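Local coordinates for protein mucus binding proteinn (Lactobacillus reuteri, PDB 4MT5) that probably binds mucin as part of a cell-surface adhesin, of which this chain is one mucin-binding repeat with ubiquitin-like beta-grasp folds, at residues His72-Gln86 with Thr112-Gly124. Residues are numbered along the deposited sequence; the frame is centred on the assembly and turned at random.
Sequences HGMTHTDATDKNAEQ and TFKRGYTTDNVTG
Strand 104-120 serves two antiparallel partners in turn: Lys114 and Arg115 pair with Gln86 and Glu85 of strand 85-96, Tyr117 to Asp120 with Thr77 to Met74 of strand 65-77. Two type I turns, Asp78-Asp81 and Asp81-Ala84, carry the backbone from strand 65-77 into strand 85-96. Thr75 and Thr119 exchange backbone hydrogen bonds, N to O in each direction, both 2.9 Å. On their face a water ties Thr75 O to the hydroxyls of Thr77 and Thr119. The Tyr117 ring lies alongside Thr77, whose CB sits over one face 4.1 Å from the centroid, and its OH donates to Asn83 O at 2.7 Å from above the carbonyl plane, tying ring to turn. Arg115 grips Glu85 side-on in a salt bridge, NE reaching OE1 at 2.9 Å and NH2 the same oxygen at 3.2 Å; Glu85 OE2 makes a salt bridge with Lys87 NZ. At the far end His72 ND1 donates to the syn lone pair of Asp120 OD2 (2.7 Å, 171°), in the plane of the imidazole, while Val122 CB lies over the ring's centre. Asp120 reaches the imidazole with its carboxylate swung away from its own N (chi1 -176°), and OD1 accepts from Val122 N, an Asx turn, and from Thr123 N, an Asx motif, where the chain leaves the strand. Were Asp120 an alanine, ND1 of His72 would probably lose its carboxylate mate, and the amides of Val122 and Thr123 their shared acceptor. His72 NE2 hydrogen-bonds Asp10 of strand 2-10, which runs parallel to strand 65-77; Tyr129 of strand 126-129 makes a cation-pi contact with Arg115, and strand 104-120, also paired antiparallel with strands 126-129 and 133-134, joins both halves in one mixed sheet.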
loop_
_atom_site.group_PDB
_atom_site.type_symbol
_atom_site.label_atom_id
_atom_site.label_comp_id
_atom_site.label_asym_id
_atom_site.label_seq_id
_atom_site.Cartn_x
_atom_site.Cartn_y
_atom_site.Cartn_z
ATOM N N HIS A 72 -4.662 -13.176 9.956
ATOM C CA HIS A 72 -4.138 -11.819 10.091
ATOM C C HIS A 72 -5.152 -10.775 9.645
ATOM O O HIS A 72 -5.836 -10.939 8.636
ATOM C CB HIS A 72 -2.853 -11.649 9.286
ATOM C CG HIS A 72 -1.658 -12.297 9.911
ATOM N ND1 HIS A 72 -0.367 -12.033 9.498
ATOM C CD2 HIS A 72 -1.552 -13.192 10.921
ATOM C CE1 HIS A 72 0.479 -12.739 10.226
ATOM N NE2 HIS A 72 -0.214 -13.453 11.095
ATOM N N GLY A 73 -5.242 -9.696 10.411
ATOM C CA GLY A 73 -6.076 -8.577 10.031
ATOM C C GLY A 73 -5.464 -7.841 8.867
ATOM O O GLY A 73 -4.246 -7.721 8.759
ATOM N N MET A 74 -6.307 -7.350 7.972
ATOM C CA MET A 74 -5.817 -6.540 6.858
ATOM C C MET A 74 -6.411 -5.134 6.880
ATOM O O MET A 74 -7.620 -4.949 7.099
ATOM C CB MET A 74 -6.099 -7.217 5.515
ATOM C CG MET A 74 -5.408 -8.569 5.327
ATOM S SD MET A 74 -3.597 -8.521 5.334
ATOM C CE MET A 74 -3.233 -10.268 5.143
ATOM N N THR A 75 -5.548 -4.148 6.675
ATOM C CA THR A 75 -5.981 -2.765 6.574
ATOM C C THR A 75 -5.723 -2.237 5.178
ATOM O O THR A 75 -4.586 -2.223 4.709
ATOM C CB THR A 75 -5.244 -1.867 7.564
ATOM O OG1 THR A 75 -5.718 -2.124 8.893
ATOM C CG2 THR A 75 -5.497 -0.414 7.224
ATOM N N HIS A 76 -6.780 -1.796 4.510
ATOM C CA HIS A 76 -6.633 -1.250 3.165
ATOM C C HIS A 76 -6.567 0.284 3.119
ATOM O O HIS A 76 -7.470 0.981 3.573
ATOM C CB HIS A 76 -7.749 -1.753 2.264
ATOM C CG HIS A 76 -7.710 -1.180 0.889
ATOM N ND1 HIS A 76 -8.620 -0.247 0.450
ATOM C CD2 HIS A 76 -6.865 -1.402 -0.144
ATOM C CE1 HIS A 76 -8.339 0.078 -0.800
ATOM N NE2 HIS A 76 -7.278 -0.606 -1.184
ATOM N N THR A 77 -5.477 0.805 2.587
ATOM C CA THR A 77 -5.361 2.227 2.366
ATOM C C THR A 77 -5.527 2.429 0.873
ATOM O O THR A 77 -4.816 1.798 0.093
ATOM C CB THR A 77 -3.975 2.732 2.786
ATOM O OG1 THR A 77 -3.749 2.436 4.172
ATOM C CG2 THR A 77 -3.879 4.224 2.573
ATOM N N ASP A 78 -6.462 3.274 0.446
ATOM C CA ASP A 78 -6.607 3.489 -1.002
ATOM C C ASP A 78 -6.075 4.819 -1.495
ATOM O O ASP A 78 -5.710 5.685 -0.705
ATOM C CB ASP A 78 -8.047 3.293 -1.467
ATOM C CG ASP A 78 -9.006 4.118 -0.683
ATOM O OD1 ASP A 78 -8.823 5.361 -0.685
ATOM O OD2 ASP A 78 -9.910 3.524 -0.043
ATOM N N ALA A 79 -6.072 4.959 -2.816
ATOM C CA ALA A 79 -5.358 6.022 -3.519
ATOM C C ALA A 79 -5.791 7.447 -3.156
ATOM O O ALA A 79 -5.004 8.383 -3.282
ATOM C CB ALA A 79 -5.462 5.802 -5.000
ATOM N N THR A 80 -7.028 7.605 -2.693
ATOM C CA THR A 80 -7.537 8.911 -2.262
ATOM C C THR A 80 -7.208 9.276 -0.806
ATOM O O THR A 80 -7.525 10.372 -0.354
ATOM C CB THR A 80 -9.069 9.009 -2.434
ATOM O OG1 THR A 80 -9.713 8.203 -1.439
ATOM C CG2 THR A 80 -9.501 8.561 -3.832
ATOM N N ASP A 81 -6.585 8.365 -0.071
ATOM C CA ASP A 81 -6.262 8.612 1.331
ATOM C C ASP A 81 -4.988 9.439 1.404
ATOM O O ASP A 81 -4.198 9.431 0.460
ATOM C CB ASP A 81 -6.083 7.283 2.069
ATOM C CG ASP A 81 -5.964 7.458 3.576
ATOM O OD1 ASP A 81 -7.013 7.436 4.268
ATOM O OD2 ASP A 81 -4.819 7.606 4.070
ATOM N N LYS A 82 -4.788 10.163 2.503
ATOM C CA LYS A 82 -3.565 10.946 2.679
ATOM C C LYS A 82 -2.346 10.056 2.681
ATOM O O LYS A 82 -1.254 10.469 2.266
ATOM C CB LYS A 82 -3.591 11.699 3.994
ATOM C CG LYS A 82 -4.751 12.650 4.138
ATOM C CD LYS A 82 -4.545 13.582 5.334
ATOM C CE LYS A 82 -3.905 12.850 6.519
ATOM N NZ LYS A 82 -2.434 13.077 6.644
ATOM N N ASN A 83 -2.545 8.831 3.155
ATOM C CA ASN A 83 -1.470 7.857 3.266
ATOM C C ASN A 83 -1.143 7.078 1.990
ATOM O O ASN A 83 -0.228 6.252 1.967
ATOM C CB ASN A 83 -1.748 6.915 4.431
ATOM C CG ASN A 83 -1.357 7.523 5.743
ATOM O OD1 ASN A 83 -0.977 8.689 5.793
ATOM N ND2 ASN A 83 -1.427 6.742 6.813
ATOM N N ALA A 84 -1.876 7.351 0.923
ATOM C CA ALA A 84 -1.611 6.686 -0.335
ATOM C C ALA A 84 -0.191 6.953 -0.729
ATOM O O ALA A 84 0.390 7.970 -0.336
ATOM C CB ALA A 84 -2.547 7.189 -1.405
ATOM N N GLU A 85 0.383 6.034 -1.492
ATOM C CA GLU A 85 1.693 6.283 -2.064
ATOM C C GLU A 85 1.545 7.220 -3.264
ATOM O O GLU A 85 0.700 6.998 -4.135
ATOM C CB GLU A 85 2.386 4.983 -2.466
ATOM C CG GLU A 85 3.812 5.228 -2.935
ATOM C CD GLU A 85 4.508 3.972 -3.440
ATOM O OE1 GLU A 85 3.838 2.913 -3.545
ATOM O OE2 GLU A 85 5.729 4.053 -3.735
ATOM N N GLN A 86 2.358 8.276 -3.284
ATOM C CA GLN A 86 2.298 9.290 -4.328
ATOM C C GLN A 86 3.676 9.497 -4.916
ATOM O O GLN A 86 4.643 9.620 -4.175
ATOM C CB GLN A 86 1.796 10.615 -3.758
ATOM C CG GLN A 86 0.500 10.500 -2.991
ATOM C CD GLN A 86 -0.007 11.836 -2.506
ATOM O OE1 GLN A 86 0.340 12.881 -3.069
ATOM N NE2 GLN A 86 -0.832 11.813 -1.452
ATOM N N THR A 112 0.974 13.443 -11.130
ATOM C CA THR A 112 1.081 12.745 -9.858
ATOM C C THR A 112 0.480 11.353 -9.980
ATOM O O THR A 112 -0.698 11.210 -10.314
ATOM C CB THR A 112 0.357 13.502 -8.722
ATOM O OG1 THR A 112 1.027 14.738 -8.462
ATOM C CG2 THR A 112 0.347 12.682 -7.444
ATOM N N PHE A 113 1.296 10.334 -9.719
ATOM C CA PHE A 113 0.832 8.958 -9.690
ATOM C C PHE A 113 0.462 8.609 -8.255
ATOM O O PHE A 113 1.234 8.888 -7.342
ATOM C CB PHE A 113 1.928 8.021 -10.184
ATOM C CG PHE A 113 2.218 8.150 -11.645
ATOM C CD1 PHE A 113 1.486 7.431 -12.574
ATOM C CD2 PHE A 113 3.226 8.984 -12.094
ATOM C CE1 PHE A 113 1.750 7.542 -13.923
ATOM C CE2 PHE A 113 3.497 9.100 -13.445
ATOM C CZ PHE A 113 2.756 8.376 -14.361
ATOM N N LYS A 114 -0.714 8.021 -8.051
ATOM C CA LYS A 114 -1.172 7.643 -6.715
ATOM C C LYS A 114 -1.613 6.193 -6.735
ATOM O O LYS A 114 -2.186 5.742 -7.726
ATOM C CB LYS A 114 -2.352 8.516 -6.286
ATOM C CG LYS A 114 -1.977 9.911 -5.828
ATOM C CD LYS A 114 -3.193 10.819 -5.761
ATOM C CE LYS A 114 -2.990 11.932 -4.742
ATOM N NZ LYS A 114 -4.021 13.003 -4.867
ATOM N N ARG A 115 -1.338 5.448 -5.665
ATOM C CA ARG A 115 -1.896 4.092 -5.531
ATOM C C ARG A 115 -2.178 3.706 -4.097
ATOM O O ARG A 115 -1.530 4.179 -3.162
ATOM C CB ARG A 115 -1.007 3.017 -6.175
ATOM C CG ARG A 115 0.260 2.689 -5.401
ATOM C CD ARG A 115 0.999 1.516 -6.028
ATOM N NE ARG A 115 2.353 1.352 -5.492
ATOM C CZ ARG A 115 3.266 0.523 -5.996
ATOM N NH1 ARG A 115 2.979 -0.224 -7.051
ATOM N NH2 ARG A 115 4.463 0.437 -5.438
ATOM N N GLY A 116 -3.153 2.829 -3.927
ATOM C CA GLY A 116 -3.428 2.274 -2.620
ATOM C C GLY A 116 -2.616 1.014 -2.390
ATOM O O GLY A 116 -1.913 0.541 -3.281
ATOM N N TYR A 117 -2.727 0.462 -1.189
ATOM C CA TYR A 117 -2.039 -0.772 -0.839
ATOM C C TYR A 117 -2.726 -1.435 0.339
ATOM O O TYR A 117 -3.605 -0.848 0.958
ATOM C CB TYR A 117 -0.584 -0.479 -0.498
ATOM C CG TYR A 117 -0.414 0.663 0.460
ATOM C CD1 TYR A 117 -0.228 1.956 -0.000
ATOM C CD2 TYR A 117 -0.439 0.453 1.822
ATOM C CE1 TYR A 117 -0.065 3.016 0.872
ATOM C CE2 TYR A 117 -0.282 1.507 2.706
ATOM C CZ TYR A 117 -0.093 2.785 2.223
ATOM O OH TYR A 117 0.059 3.832 3.100
ATOM N N THR A 118 -2.329 -2.662 0.646
ATOM C CA THR A 118 -2.869 -3.360 1.803
ATOM C C THR A 118 -1.765 -3.713 2.790
ATOM O O THR A 118 -0.726 -4.241 2.394
ATOM C CB THR A 118 -3.574 -4.641 1.390
ATOM O OG1 THR A 118 -4.580 -4.328 0.426
ATOM C CG2 THR A 118 -4.231 -5.299 2.605
ATOM N N THR A 119 -1.990 -3.411 4.069
ATOM C CA THR A 119 -1.022 -3.708 5.119
ATOM C C THR A 119 -1.545 -4.853 5.981
ATOM O O THR A 119 -2.749 -4.945 6.204
ATOM C CB THR A 119 -0.761 -2.490 6.021
ATOM O OG1 THR A 119 -0.407 -1.364 5.216
ATOM C CG2 THR A 119 0.379 -2.771 6.974
ATOM N N ASP A 120 -0.636 -5.724 6.433
ATOM C CA ASP A 120 -0.934 -6.798 7.366
ATOM C C ASP A 120 -0.946 -6.165 8.749
ATOM O O ASP A 120 0.021 -5.525 9.129
ATOM C CB ASP A 120 0.179 -7.842 7.256
ATOM C CG ASP A 120 -0.060 -9.087 8.111
ATOM O OD1 ASP A 120 -0.357 -8.970 9.326
ATOM O OD2 ASP A 120 0.093 -10.198 7.553
ATOM N N ASN A 121 -2.037 -6.330 9.491
ATOM C CA ASN A 121 -2.172 -5.702 10.815
ATOM C C ASN A 121 -1.264 -6.310 11.885
ATOM O O ASN A 121 -0.951 -5.663 12.896
ATOM C CB ASN A 121 -3.619 -5.778 11.325
ATOM C CG ASN A 121 -4.556 -4.809 10.623
ATOM O OD1 ASN A 121 -4.254 -4.278 9.544
ATOM N ND2 ASN A 121 -5.711 -4.579 11.233
ATOM N N VAL A 122 -0.874 -7.563 11.680
ATOM C CA VAL A 122 -0.043 -8.261 12.643
ATOM C C VAL A 122 1.429 -7.995 12.363
ATOM O O VAL A 122 2.171 -7.576 13.244
ATOM C CB VAL A 122 -0.315 -9.786 12.635
ATOM C CG1 VAL A 122 0.742 -10.516 13.437
ATOM C CG2 VAL A 122 -1.711 -10.092 13.179
ATOM N N THR A 123 1.860 -8.218 11.134
ATOM C CA THR A 123 3.267 -8.032 10.854
ATOM C C THR A 123 3.609 -6.561 10.693
ATOM O O THR A 123 4.691 -6.124 11.085
ATOM C CB THR A 123 3.710 -8.794 9.604
ATOM O OG1 THR A 123 3.172 -8.158 8.441
ATOM C CG2 THR A 123 3.221 -10.220 9.662
ATOM N N GLY A 124 2.691 -5.798 10.108
ATOM C CA GLY A 124 2.931 -4.391 9.834
ATOM C C GLY A 124 3.542 -4.120 8.469
ATOM O O GLY A 124 3.710 -2.963 8.074
HETATM O O HOH W 1 -2.892 -0.158 4.920
HETATM O O HOH W 2 -8.290 -3.625 10.232
#